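Local structure of leucine-rich repeat protein (Bacteroides thetaiotaomicron, 4ECN) at residues K275-A280 with D341-L346; G327-G332 with V351-T356; G337-A342 with T438-A443; K442-L447 with L485-L490; S458-D463 with P502-L507. The protein is of unknown function but, as an extracellular leucine-rich repeat protein, probably takes part in protein binding. All coordinates share one frame; numbering follows the deposited sequence.

Contact 1 (K275-A280 with D341-L346); sequences KAIWEA and DAIGQL
Ala276 and Ala342 mark the nearest backbone approach, CA to CA 6.6 Å, where the last turns of helix 266-280 pass the short 3-10 turn at 341-344. Their methyls touch, CB to CB 3.8 Å, and that of Ala342 also rests on Ala273, one turn back on the helix. One residue further along the helix, Ile277 does most of the remaining work through a single atom, CD1. Its CG1 stands anti to the carbonyl carbon (chi1 -67°), and an extended second torsion carries the ethyl arm toward the turn. There Ile277 CD1 meets Leu346 CD1 tip to tip at 3.8 Å. The same methyl lies against the backbone of Ile343, 3.9 Å from its CA, and reaches Ile343 CB at 4.1 Å. The turn leads from strand 338-339 toward strand 351-353, inside the early part of the leucine-rich repeat solenoid, and the helix packs on it in a way consistent with an N-terminal cap over the first repeats. Ile343 and Leu346 also touch Leu328 and Val325 of strand 325-329, which ties the helix to the interior behind the main sheet. Beside this apolar patch Gln345 NE2 donates to Asp270 OD1 of the same helix, and Leu346 packs on the side chain of that aspartate.

Contact 2 (G327-G332 with V351-T356); sequences GLSLAG and VLSFGT
The Phe354 ring takes Leu330 at its edge, near the ring plane, with Leu330 CD1 3.7 Å from Phe354 CD1; the ring of Phe455 from the following strand also meets it, the planes about 15° apart. Leu330 and Phe354 run side by side, pointing the same way. So do Leu328 and Leu352, each with CG anti to the backbone N, which brings Leu328 CD2 to 3.9 Å from Leu352 CD1. Leu328 and Leu352 occupy one face of the sheet; Ser329, Val351 and Ser353 occupy the other. The strands 327-329 and 351-353 are parallel neighbours in the leucine-rich repeat sheet, their axes 4.8 Å apart and 12° from parallel. Leu328 is bonded through both backbone groups: its N donates to Val351 O (3.1 Å), and its O accepts from Ser353 N (2.9 Å). Leu330 N then closes on Ser353 O, almost straight at 173°. Backbone bonds therefore fix the register, while the side chains that meet on the leucine face are apolar, as expected of the solenoid's hydrophobic interior.

Contact 3 (G337-A342 with T438-A443); sequences GRVPDA and TFISKA
Asp341 OD1 is gripped by Ser441 OG at 2.7 Å, on the carboxylate's anti side, and by the backbone N of Glu470. Ser441 OG in turn accepts from Ala443 N (3.1 Å), an ST turn that starts the next 3-10 segment and fixes the hydroxyl. Upstream the chains pair as short parallel strands: Val339 N donates to Phe439 O at 2.8 Å from above the carbonyl plane, and Thr438 N to Gly337 O at 2.9 Å. Arg338, bent at chi3 (83°), lays its guanidinium over one face of the Phe439 ring, planes 25° apart, a cation-pi contact with CZ 4.2 Å from the ring centroid and NH2 over the ring's centre; NH1 forms a salt bridge to Glu470. A leucine in place of Arg338 would probably leave Glu470 without this partner and the ring face without its charged lid. Beyond the strand face of Val339 and Ile440 lie Phe354 and Phe460, Pro340 rests on Ile277 and Ala280 of helix 266-280, and helix 475-480 touches Asp341.

Contact 4 (K442-L447 with L485-L490); sequences KAIQRL and LSWSNL
Gln445 crosses Trp487 at about a right angle, laying its aliphatic stem over the indole. Each belongs to a 3-10 turn that precedes a strand of the main sheet, 452-456 and 495-499, so the contact stacks successive leucine-rich repeats on the side away from that sheet. Gln445 CG sits over the six-membered ring, 3.5 Å from its centroid and 14° off the normal, a CH-pi contact. The chain is extended beyond CG, and the terminal amide lies nearly flat against the ring system, planes 19° apart. Ile444 comes instead to the rim: its CG2 reaches Trp487 CH2 at 3.6 Å, near the ring plane. One tryptophan thus receives neighbouring residues of the turn on a face and an edge, and Phe510 from a later loop also meets its ring. An alanine in place of Trp487 would probably open a gap beside Ile444 and set the Gln445 amide free to turn. Leu485 approaches from another direction, crossing Arg446 obliquely and putting CD1 4.0 Å from Arg446 CG and CD2 4.0 Å from Arg446 CB. The arginine's stem, extended from CG to NE, carries its charge onward to Glu483 in a salt bridge and to Gly344 O in a hydrogen bond. Where the turns run out, Leu490 reaches the backbone of the first: Leu490 CD2 lies 3.4 Å from Leu447 O.

Contact 5 (S458-D463 with P502-L507); sequences SPFTYD and PNMTQL
Asn503 makes the direct polar link, its ND2 donating to Pro459 O at 2.8 Å. The two loops, neither with regular structure, follow strands 452-456 and 495-499 of successive leucine-rich repeats and lie against each other beyond the strand ends. The acceptor lies close to the amide plane of Asn503, but the donor comes in well to one side of the carbonyl direction of Pro459, at a C=O...N angle of 117°. A second polar bridge runs through water 1, which accepts from Tyr462 N (2.8 Å) and Thr505 N (3.1 Å) and donates to Asn503 O (2.9 Å), so that three backbone groups of the two loops share it. The same water lies at the edge of the Tyr462 ring, in its plane. Among pi contacts, Gln506 covers one face of this tyrosine: its CG makes a CH-pi contact 3.5 Å from the ring centroid, and its amide is stacked on the ring, parallel within 1°. Both residues hold CG between the backbone N and the carbonyl carbon (chi1 81° for Tyr462), which brings ring and amide over each other. Apolar packing closes the inner side, where Tyr462 CB meets CG of the selenomethionine Met504 at 3.9 Å. Beyond CG the chain runs on extended to the selenium, which lies at the edge of the Phe460 ring, Met504 SE 4.5 Å from Phe460 CE1.

Overall arrangement
All five contacts lie in the N-terminal part of the leucine-rich repeat solenoid. Helix 266-280 (contact 1) comes first; contact 2 pairs neighbouring parallel strands of the long mixed sheet, and contact 3 a separate two-stranded sheet. In sequence, the segments of contact 2 alternate with those of contacts 1 and 3, contact 4 opens where contact 3 ends, and contacts 4 and 5 alternate. Contacts 1 and 3 share Asp341 and Ala342 (centres 8 Å apart), contacts 3 and 4 Lys442 and Ala443 (centres 13 Å apart). Contact 5 touches contact 3 alone, centres about 15 Å apart. Ile343, Val339 and Ile444 join contacts 1, 3 and 4 to contact 2, so one hydrophobic interior links helix 266-280, sheet and turns.

Contact 1 (K275-A280 with D341-L346)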
# COMPACT_ATOMS: atom_id res chain seq x y z
N LYS A 275 -9.77 -14.91 -15.75
CA LYS A 275 -9.84 -14.23 -17.03
C LYS A 275 -11.07 -13.36 -17.07
O LYS A 275 -10.98 -12.23 -17.55
CB LYS A 275 -9.80 -15.17 -18.23
CG LYS A 275 -9.22 -14.46 -19.46
CD LYS A 275 -9.31 -15.27 -20.75
CE LYS A 275 -8.57 -14.69 -21.94
NZ LYS A 275 -9.07 -13.36 -22.38
N ALA A 276 -12.20 -13.84 -16.50
CA ALA A 276 -13.44 -13.06 -16.43
C ALA A 276 -13.20 -11.76 -15.64
O ALA A 276 -13.38 -10.69 -16.21
CB ALA A 276 -14.57 -13.88 -15.81
N ILE A 277 -12.70 -11.87 -14.39
CA ILE A 277 -12.37 -10.77 -13.48
C ILE A 277 -11.47 -9.75 -14.21
O ILE A 277 -11.78 -8.55 -14.19
CB ILE A 277 -11.68 -11.34 -12.21
CG1 ILE A 277 -12.69 -12.20 -11.40
CG2 ILE A 277 -11.04 -10.23 -11.36
CD1 ILE A 277 -12.06 -13.22 -10.41
N TRP A 278 -10.41 -10.24 -14.90
CA TRP A 278 -9.46 -9.42 -15.66
C TRP A 278 -10.17 -8.68 -16.80
O TRP A 278 -10.01 -7.47 -16.93
CB TRP A 278 -8.33 -10.31 -16.19
CG TRP A 278 -7.22 -9.59 -16.90
CD1 TRP A 278 -6.17 -8.94 -16.33
CD2 TRP A 278 -6.96 -9.61 -18.32
NE1 TRP A 278 -5.33 -8.45 -17.30
CE2 TRP A 278 -5.77 -8.87 -18.53
CE3 TRP A 278 -7.63 -10.16 -19.43
CZ2 TRP A 278 -5.26 -8.64 -19.81
CZ3 TRP A 278 -7.11 -9.93 -20.69
CH2 TRP A 278 -5.94 -9.17 -20.87
N GLU A 279 -11.03 -9.37 -17.56
CA GLU A 279 -11.77 -8.75 -18.67
C GLU A 279 -12.79 -7.73 -18.15
O GLU A 279 -12.91 -6.65 -18.75
CB GLU A 279 -12.44 -9.80 -19.56
CG GLU A 279 -11.40 -10.59 -20.32
CD GLU A 279 -11.81 -11.25 -21.62
OE1 GLU A 279 -12.86 -11.95 -21.63
OE2 GLU A 279 -11.02 -11.17 -22.59
N ALA A 280 -13.46 -8.02 -17.00
CA ALA A 280 -14.45 -7.12 -16.39
C ALA A 280 -13.81 -5.87 -15.76
O ALA A 280 -14.48 -4.85 -15.66
CB ALA A 280 -15.23 -7.86 -15.32
N ASP A 341 -19.40 -11.79 -10.75
CA ASP A 341 -19.84 -12.88 -9.87
C ASP A 341 -18.90 -14.08 -9.94
O ASP A 341 -18.91 -14.93 -9.05
CB ASP A 341 -21.26 -13.30 -10.23
CG ASP A 341 -22.17 -12.11 -10.36
OD1 ASP A 341 -22.31 -11.36 -9.36
OD2 ASP A 341 -22.63 -11.85 -11.49
N ALA A 342 -18.05 -14.12 -10.98
CA ALA A 342 -17.02 -15.12 -11.22
C ALA A 342 -16.05 -15.25 -10.03
O ALA A 342 -15.52 -16.33 -9.80
CB ALA A 342 -16.24 -14.77 -12.48
N ILE A 343 -15.86 -14.17 -9.23
CA ILE A 343 -14.99 -14.20 -8.05
C ILE A 343 -15.54 -15.25 -7.00
O ILE A 343 -14.77 -15.75 -6.18
CB ILE A 343 -14.81 -12.80 -7.43
CG1 ILE A 343 -13.58 -12.75 -6.49
CG2 ILE A 343 -16.09 -12.27 -6.78
CD1 ILE A 343 -12.79 -11.43 -6.57
N GLY A 344 -16.83 -15.62 -7.11
CA GLY A 344 -17.46 -16.60 -6.24
C GLY A 344 -16.96 -18.03 -6.40
O GLY A 344 -17.16 -18.86 -5.51
N GLN A 345 -16.31 -18.31 -7.54
CA GLN A 345 -15.75 -19.61 -7.89
C GLN A 345 -14.49 -19.91 -7.09
O GLN A 345 -14.22 -21.07 -6.78
CB GLN A 345 -15.44 -19.63 -9.41
CG GLN A 345 -14.68 -20.86 -9.93
CD GLN A 345 -15.26 -22.19 -9.51
OE1 GLN A 345 -16.48 -22.38 -9.41
NE2 GLN A 345 -14.38 -23.14 -9.21
N LEU A 346 -13.73 -18.88 -6.73
CA LEU A 346 -12.41 -19.00 -6.09
C LEU A 346 -12.53 -19.34 -4.60
O LEU A 346 -11.88 -18.71 -3.77
CB LEU A 346 -11.67 -17.67 -6.30
CG LEU A 346 -11.59 -17.19 -7.77
CD1 LEU A 346 -11.02 -15.79 -7.87
CD2 LEU A 346 -10.84 -18.16 -8.65

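Contact 2 (G327-G332 with V351-T356)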
# COMPACT_ATOMS: atom_id res chain seq x y z
N GLY A 327 -4.88 -16.85 -3.12
CA GLY A 327 -4.63 -15.43 -2.95
C GLY A 327 -4.83 -14.67 -4.24
O GLY A 327 -4.45 -15.14 -5.32
N LEU A 328 -5.44 -13.51 -4.14
CA LEU A 328 -5.63 -12.64 -5.27
C LEU A 328 -5.44 -11.17 -4.83
O LEU A 328 -6.15 -10.72 -3.92
CB LEU A 328 -7.02 -12.87 -5.91
CG LEU A 328 -7.50 -11.89 -6.98
CD1 LEU A 328 -6.60 -11.91 -8.18
CD2 LEU A 328 -8.88 -12.23 -7.41
N SER A 329 -4.47 -10.44 -5.46
CA SER A 329 -4.24 -9.02 -5.18
C SER A 329 -4.27 -8.21 -6.47
O SER A 329 -3.44 -8.41 -7.36
CB SER A 329 -2.92 -8.79 -4.43
OG SER A 329 -2.75 -7.40 -4.16
N LEU A 330 -5.23 -7.29 -6.57
CA LEU A 330 -5.35 -6.41 -7.73
C LEU A 330 -4.64 -5.08 -7.46
O LEU A 330 -4.65 -4.19 -8.30
CB LEU A 330 -6.82 -6.18 -8.10
CG LEU A 330 -7.65 -7.42 -8.38
CD1 LEU A 330 -9.04 -7.04 -8.78
CD2 LEU A 330 -7.02 -8.32 -9.47
N ALA A 331 -3.99 -4.97 -6.29
CA ALA A 331 -3.26 -3.78 -5.87
C ALA A 331 -2.10 -3.47 -6.84
O ALA A 331 -1.36 -4.38 -7.23
CB ALA A 331 -2.72 -3.98 -4.46
N GLY A 332 -1.98 -2.19 -7.21
CA GLY A 332 -0.94 -1.66 -8.08
C GLY A 332 -1.25 -1.60 -9.56
O GLY A 332 -0.64 -0.81 -10.28
N VAL A 351 -6.79 -14.84 0.98
CA VAL A 351 -6.41 -13.42 1.06
C VAL A 351 -6.87 -12.77 -0.27
O VAL A 351 -6.67 -13.33 -1.33
CB VAL A 351 -4.91 -13.17 1.39
CG1 VAL A 351 -4.60 -13.58 2.83
CG2 VAL A 351 -3.96 -13.87 0.42
N LEU A 352 -7.61 -11.67 -0.18
CA LEU A 352 -8.19 -10.97 -1.32
C LEU A 352 -8.02 -9.49 -1.11
O LEU A 352 -8.38 -8.96 -0.06
CB LEU A 352 -9.67 -11.34 -1.48
CG LEU A 352 -10.47 -10.62 -2.56
CD1 LEU A 352 -9.88 -10.85 -3.94
CD2 LEU A 352 -11.92 -11.04 -2.51
N SER A 353 -7.46 -8.81 -2.12
CA SER A 353 -7.09 -7.42 -2.01
C SER A 353 -7.36 -6.63 -3.34
O SER A 353 -6.87 -7.02 -4.40
CB SER A 353 -5.62 -7.37 -1.64
OG SER A 353 -5.14 -6.04 -1.57
N PHE A 354 -8.15 -5.54 -3.26
CA PHE A 354 -8.53 -4.66 -4.37
C PHE A 354 -7.83 -3.29 -4.30
O PHE A 354 -7.90 -2.48 -5.23
CB PHE A 354 -10.05 -4.45 -4.37
CG PHE A 354 -10.83 -5.74 -4.51
CD1 PHE A 354 -10.96 -6.37 -5.74
CD2 PHE A 354 -11.44 -6.31 -3.40
CE1 PHE A 354 -11.68 -7.56 -5.87
CE2 PHE A 354 -12.20 -7.48 -3.54
CZ PHE A 354 -12.31 -8.10 -4.77
N GLY A 355 -7.19 -3.05 -3.17
CA GLY A 355 -6.46 -1.82 -2.88
C GLY A 355 -5.76 -1.93 -1.55
O GLY A 355 -6.03 -2.87 -0.80
N THR A 356 -4.89 -0.96 -1.23
CA THR A 356 -4.06 -0.94 -0.00
C THR A 356 -3.67 0.48 0.35
O THR A 356 -3.54 1.33 -0.54
CB THR A 356 -2.83 -1.83 -0.26
OG1 THR A 356 -3.23 -3.17 -0.10
CG2 THR A 356 -1.72 -1.58 0.65

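Contact 3 (G337-A342 with T438-A443)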
# COMPACT_ATOMS: atom_id res chain seq x y z
N GLY A 337 -13.66 -0.83 -13.28
CA GLY A 337 -14.84 -1.63 -13.55
C GLY A 337 -15.60 -2.22 -12.37
O GLY A 337 -15.53 -1.70 -11.25
N ARG A 338 -16.33 -3.31 -12.65
CA ARG A 338 -17.21 -3.99 -11.72
C ARG A 338 -16.70 -5.39 -11.45
O ARG A 338 -16.48 -6.13 -12.42
CB ARG A 338 -18.65 -4.04 -12.29
CG ARG A 338 -19.15 -2.69 -12.80
CD ARG A 338 -20.50 -2.74 -13.50
NE ARG A 338 -21.62 -2.71 -12.55
CZ ARG A 338 -22.41 -3.74 -12.31
NH1 ARG A 338 -22.22 -4.88 -12.96
NH2 ARG A 338 -23.40 -3.64 -11.44
N VAL A 339 -16.49 -5.77 -10.15
CA VAL A 339 -16.01 -7.11 -9.82
C VAL A 339 -17.14 -8.10 -10.16
O VAL A 339 -18.22 -7.97 -9.59
CB VAL A 339 -15.50 -7.24 -8.36
CG1 VAL A 339 -15.12 -8.69 -8.05
CG2 VAL A 339 -14.33 -6.29 -8.11
N PRO A 340 -16.92 -9.03 -11.14
CA PRO A 340 -18.01 -9.93 -11.56
C PRO A 340 -18.28 -11.07 -10.57
O PRO A 340 -17.47 -11.33 -9.68
CB PRO A 340 -17.50 -10.47 -12.89
CG PRO A 340 -16.03 -10.49 -12.75
CD PRO A 340 -15.69 -9.29 -11.92
N ASP A 341 -19.40 -11.79 -10.75
CA ASP A 341 -19.84 -12.88 -9.87
C ASP A 341 -18.90 -14.08 -9.94
O ASP A 341 -18.91 -14.93 -9.05
CB ASP A 341 -21.26 -13.30 -10.23
CG ASP A 341 -22.17 -12.11 -10.36
OD1 ASP A 341 -22.31 -11.36 -9.36
OD2 ASP A 341 -22.63 -11.85 -11.49
N ALA A 342 -18.05 -14.12 -10.98
CA ALA A 342 -17.02 -15.12 -11.22
C ALA A 342 -16.05 -15.25 -10.03
O ALA A 342 -15.52 -16.33 -9.80
CB ALA A 342 -16.24 -14.77 -12.48
N THR A 438 -15.91 0.38 -9.31
CA THR A 438 -17.20 0.98 -8.94
C THR A 438 -18.23 -0.02 -8.37
O THR A 438 -19.28 0.41 -7.90
CB THR A 438 -17.84 1.71 -10.15
OG1 THR A 438 -17.75 0.90 -11.34
CG2 THR A 438 -17.21 3.08 -10.40
N PHE A 439 -17.91 -1.33 -8.36
CA PHE A 439 -18.85 -2.35 -7.88
C PHE A 439 -18.13 -3.61 -7.40
O PHE A 439 -17.17 -4.06 -8.03
CB PHE A 439 -19.83 -2.72 -9.04
CG PHE A 439 -20.98 -3.61 -8.62
CD1 PHE A 439 -22.16 -3.06 -8.14
CD2 PHE A 439 -20.86 -4.99 -8.67
CE1 PHE A 439 -23.20 -3.88 -7.71
CE2 PHE A 439 -21.90 -5.81 -8.22
CZ PHE A 439 -23.07 -5.25 -7.76
N ILE A 440 -18.66 -4.21 -6.32
CA ILE A 440 -18.16 -5.48 -5.77
C ILE A 440 -19.33 -6.46 -5.68
O ILE A 440 -20.22 -6.24 -4.86
CB ILE A 440 -17.44 -5.33 -4.39
CG1 ILE A 440 -16.45 -4.14 -4.30
CG2 ILE A 440 -16.82 -6.67 -3.95
CD1 ILE A 440 -15.15 -4.26 -5.03
N SER A 441 -19.32 -7.55 -6.49
CA SER A 441 -20.33 -8.64 -6.48
C SER A 441 -20.58 -9.20 -5.07
O SER A 441 -19.63 -9.29 -4.30
CB SER A 441 -19.86 -9.78 -7.38
OG SER A 441 -20.69 -10.92 -7.22
N LYS A 442 -21.82 -9.63 -4.75
CA LYS A 442 -22.06 -10.22 -3.42
C LYS A 442 -21.52 -11.71 -3.35
O LYS A 442 -21.54 -12.30 -2.27
CB LYS A 442 -23.54 -10.14 -2.98
CG LYS A 442 -24.55 -10.91 -3.82
CD LYS A 442 -26.00 -10.66 -3.36
CE LYS A 442 -26.48 -11.42 -2.14
NZ LYS A 442 -26.81 -12.83 -2.46
N ALA A 443 -20.95 -12.25 -4.48
CA ALA A 443 -20.35 -13.58 -4.54
C ALA A 443 -19.19 -13.74 -3.52
O ALA A 443 -18.77 -14.86 -3.23
CB ALA A 443 -19.84 -13.84 -5.94

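Contact 4 (K442-L447 with L485-L490)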
# COMPACT_ATOMS: atom_id res chain seq x y z
N LYS A 442 -21.82 -9.63 -4.75
CA LYS A 442 -22.06 -10.22 -3.42
C LYS A 442 -21.52 -11.71 -3.35
O LYS A 442 -21.54 -12.30 -2.27
CB LYS A 442 -23.54 -10.14 -2.98
CG LYS A 442 -24.55 -10.91 -3.82
CD LYS A 442 -26.00 -10.66 -3.36
CE LYS A 442 -26.48 -11.42 -2.14
NZ LYS A 442 -26.81 -12.83 -2.46
N ALA A 443 -20.95 -12.25 -4.48
CA ALA A 443 -20.35 -13.58 -4.54
C ALA A 443 -19.19 -13.74 -3.52
O ALA A 443 -18.77 -14.86 -3.23
CB ALA A 443 -19.84 -13.84 -5.94
N ILE A 444 -18.71 -12.62 -2.94
CA ILE A 444 -17.68 -12.56 -1.90
C ILE A 444 -18.14 -13.45 -0.69
O ILE A 444 -17.31 -14.05 -0.03
CB ILE A 444 -17.43 -11.05 -1.53
CG1 ILE A 444 -16.84 -10.26 -2.71
CG2 ILE A 444 -16.58 -10.82 -0.29
CD1 ILE A 444 -15.54 -10.84 -3.33
N GLN A 445 -19.48 -13.58 -0.49
CA GLN A 445 -20.13 -14.39 0.55
C GLN A 445 -19.93 -15.90 0.38
O GLN A 445 -20.35 -16.68 1.26
CB GLN A 445 -21.64 -14.13 0.56
CG GLN A 445 -22.07 -12.86 1.25
CD GLN A 445 -23.53 -12.60 1.02
OE1 GLN A 445 -23.93 -12.14 -0.05
NE2 GLN A 445 -24.36 -12.86 2.01
N ARG A 446 -19.38 -16.33 -0.77
CA ARG A 446 -19.16 -17.74 -1.07
C ARG A 446 -17.71 -18.15 -0.72
O ARG A 446 -17.43 -19.34 -0.62
CB ARG A 446 -19.47 -18.02 -2.56
CG ARG A 446 -19.79 -19.48 -2.87
CD ARG A 446 -20.10 -19.69 -4.33
NE ARG A 446 -20.45 -21.08 -4.64
CZ ARG A 446 -19.69 -21.94 -5.33
NH1 ARG A 446 -18.53 -21.55 -5.83
NH2 ARG A 446 -20.12 -23.18 -5.55
N LEU A 447 -16.82 -17.17 -0.49
CA LEU A 447 -15.40 -17.35 -0.17
C LEU A 447 -15.24 -17.55 1.33
O LEU A 447 -14.77 -16.67 2.05
CB LEU A 447 -14.61 -16.12 -0.67
CG LEU A 447 -14.88 -15.69 -2.12
CD1 LEU A 447 -14.10 -14.46 -2.44
CD2 LEU A 447 -14.56 -16.80 -3.10
N LEU A 485 -26.10 -18.41 0.52
CA LEU A 485 -24.93 -17.55 0.72
C LEU A 485 -25.18 -16.51 1.82
O LEU A 485 -26.11 -15.70 1.71
CB LEU A 485 -24.57 -16.84 -0.60
CG LEU A 485 -23.39 -17.33 -1.42
CD1 LEU A 485 -23.56 -18.76 -1.88
CD2 LEU A 485 -23.17 -16.42 -2.62
N SER A 486 -24.35 -16.54 2.87
CA SER A 486 -24.46 -15.59 3.97
C SER A 486 -23.09 -15.26 4.53
O SER A 486 -22.19 -16.10 4.53
CB SER A 486 -25.37 -16.13 5.07
OG SER A 486 -25.55 -15.17 6.10
N TRP A 487 -22.96 -14.02 5.05
CA TRP A 487 -21.75 -13.49 5.67
C TRP A 487 -21.38 -14.25 6.93
O TRP A 487 -20.21 -14.27 7.31
CB TRP A 487 -21.92 -12.01 6.02
CG TRP A 487 -22.01 -11.10 4.84
CD1 TRP A 487 -23.10 -10.38 4.44
CD2 TRP A 487 -20.99 -10.84 3.87
NE1 TRP A 487 -22.81 -9.68 3.30
CE2 TRP A 487 -21.52 -9.94 2.93
CE3 TRP A 487 -19.66 -11.29 3.71
CZ2 TRP A 487 -20.78 -9.48 1.83
CZ3 TRP A 487 -18.93 -10.82 2.63
CH2 TRP A 487 -19.48 -9.93 1.71
N SER A 488 -22.39 -14.88 7.59
CA SER A 488 -22.22 -15.65 8.81
C SER A 488 -21.27 -16.86 8.62
O SER A 488 -20.79 -17.41 9.61
CB SER A 488 -23.57 -16.15 9.31
OG SER A 488 -24.14 -16.99 8.32
N ASN A 489 -20.99 -17.25 7.35
CA ASN A 489 -20.12 -18.38 7.02
C ASN A 489 -18.64 -17.99 6.87
O ASN A 489 -17.79 -18.88 6.77
CB ASN A 489 -20.60 -19.05 5.75
CG ASN A 489 -21.99 -19.63 5.85
OD1 ASN A 489 -22.83 -19.39 4.98
ND2 ASN A 489 -22.26 -20.38 6.93
N LEU A 490 -18.32 -16.68 6.87
CA LEU A 490 -16.91 -16.26 6.76
C LEU A 490 -16.37 -16.15 8.17
O LEU A 490 -16.07 -15.06 8.65
CB LEU A 490 -16.73 -14.96 5.94
CG LEU A 490 -17.51 -14.74 4.63
CD1 LEU A 490 -16.86 -13.69 3.81
CD2 LEU A 490 -17.61 -15.99 3.77

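Contact 5 (S458-D463 with P502-L507)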
# COMPACT_ATOMS: atom_id res chain seq x y z
N SER A 458 -10.82 3.45 -3.80
CA SER A 458 -11.86 3.13 -4.78
C SER A 458 -13.00 4.16 -4.77
O SER A 458 -13.32 4.73 -3.72
CB SER A 458 -12.43 1.74 -4.52
OG SER A 458 -11.51 0.71 -4.86
N PRO A 459 -13.65 4.39 -5.94
CA PRO A 459 -14.73 5.39 -5.97
C PRO A 459 -16.13 4.82 -5.73
O PRO A 459 -17.09 5.54 -5.96
CB PRO A 459 -14.63 5.92 -7.40
CG PRO A 459 -14.19 4.74 -8.21
CD PRO A 459 -13.39 3.84 -7.29
N PHE A 460 -16.29 3.56 -5.28
CA PHE A 460 -17.64 3.00 -5.09
C PHE A 460 -18.41 3.65 -3.93
O PHE A 460 -17.81 4.24 -3.03
CB PHE A 460 -17.62 1.46 -4.88
CG PHE A 460 -16.57 0.88 -3.96
CD1 PHE A 460 -16.43 1.34 -2.65
CD2 PHE A 460 -15.78 -0.19 -4.37
CE1 PHE A 460 -15.46 0.79 -1.80
CE2 PHE A 460 -14.82 -0.74 -3.52
CZ PHE A 460 -14.67 -0.25 -2.23
N THR A 461 -19.74 3.51 -3.98
CA THR A 461 -20.69 3.99 -2.96
C THR A 461 -20.96 2.79 -2.01
O THR A 461 -20.70 1.66 -2.40
CB THR A 461 -21.94 4.58 -3.63
OG1 THR A 461 -22.54 3.62 -4.50
CG2 THR A 461 -21.62 5.83 -4.45
N TYR A 462 -21.43 3.02 -0.77
CA TYR A 462 -21.54 1.96 0.26
C TYR A 462 -22.54 0.83 -0.12
O TYR A 462 -22.43 -0.28 0.41
CB TYR A 462 -21.95 2.57 1.62
CG TYR A 462 -23.42 2.85 1.80
CD1 TYR A 462 -23.97 4.08 1.43
CD2 TYR A 462 -24.26 1.92 2.40
CE1 TYR A 462 -25.33 4.35 1.61
CE2 TYR A 462 -25.62 2.18 2.59
CZ TYR A 462 -26.15 3.39 2.19
OH TYR A 462 -27.50 3.61 2.39
N ASP A 463 -23.50 1.13 -1.00
CA ASP A 463 -24.57 0.21 -1.40
C ASP A 463 -24.12 -0.70 -2.58
O ASP A 463 -24.89 -1.56 -3.03
CB ASP A 463 -25.83 1.02 -1.78
CG ASP A 463 -25.63 2.13 -2.81
OD1 ASP A 463 -24.85 3.08 -2.51
OD2 ASP A 463 -26.31 2.11 -3.86
N PRO A 502 -13.58 7.69 -1.10
CA PRO A 502 -14.16 9.03 -1.03
C PRO A 502 -15.67 9.15 -1.09
O PRO A 502 -16.21 10.06 -0.45
CB PRO A 502 -13.61 9.72 -2.28
CG PRO A 502 -12.43 9.00 -2.64
CD PRO A 502 -12.55 7.61 -2.15
N ASN A 503 -16.34 8.31 -1.91
CA ASN A 503 -17.77 8.45 -2.18
C ASN A 503 -18.63 7.59 -1.27
O ASN A 503 -19.85 7.49 -1.47
CB ASN A 503 -18.02 8.10 -3.65
CG ASN A 503 -17.13 8.91 -4.58
OD1 ASN A 503 -16.74 10.04 -4.26
ND2 ASN A 503 -16.71 8.31 -5.68
N MSE A 504 -18.00 7.01 -0.25
CA MSE A 504 -18.66 6.15 0.72
C MSE A 504 -19.22 7.05 1.82
O MSE A 504 -18.45 7.70 2.55
CB MSE A 504 -17.65 5.14 1.23
CG MSE A 504 -18.25 3.79 1.50
SE MSE A 504 -16.90 2.54 2.06
CE MSE A 504 -16.17 3.47 3.65
N THR A 505 -20.58 7.13 1.90
CA THR A 505 -21.27 8.05 2.82
C THR A 505 -21.54 7.43 4.19
O THR A 505 -21.83 8.17 5.13
CB THR A 505 -22.57 8.56 2.22
OG1 THR A 505 -23.42 7.46 1.85
CG2 THR A 505 -22.33 9.49 1.04
N GLN A 506 -21.42 6.10 4.30
CA GLN A 506 -21.52 5.34 5.56
C GLN A 506 -20.77 4.00 5.40
O GLN A 506 -20.38 3.64 4.29
CB GLN A 506 -22.98 5.11 6.01
CG GLN A 506 -23.82 4.24 5.12
CD GLN A 506 -25.27 4.60 5.32
OE1 GLN A 506 -25.72 5.71 4.97
NE2 GLN A 506 -26.01 3.68 5.89
N LEU A 507 -20.56 3.29 6.51
CA LEU A 507 -19.88 2.01 6.42
C LEU A 507 -20.86 1.00 5.83
O LEU A 507 -22.05 1.05 6.16
CB LEU A 507 -19.33 1.53 7.78
CG LEU A 507 -18.40 2.46 8.55
CD1 LEU A 507 -18.10 1.88 9.89
CD2 LEU A 507 -17.10 2.73 7.79
O HOH W 1 -22.00 5.77 -0.45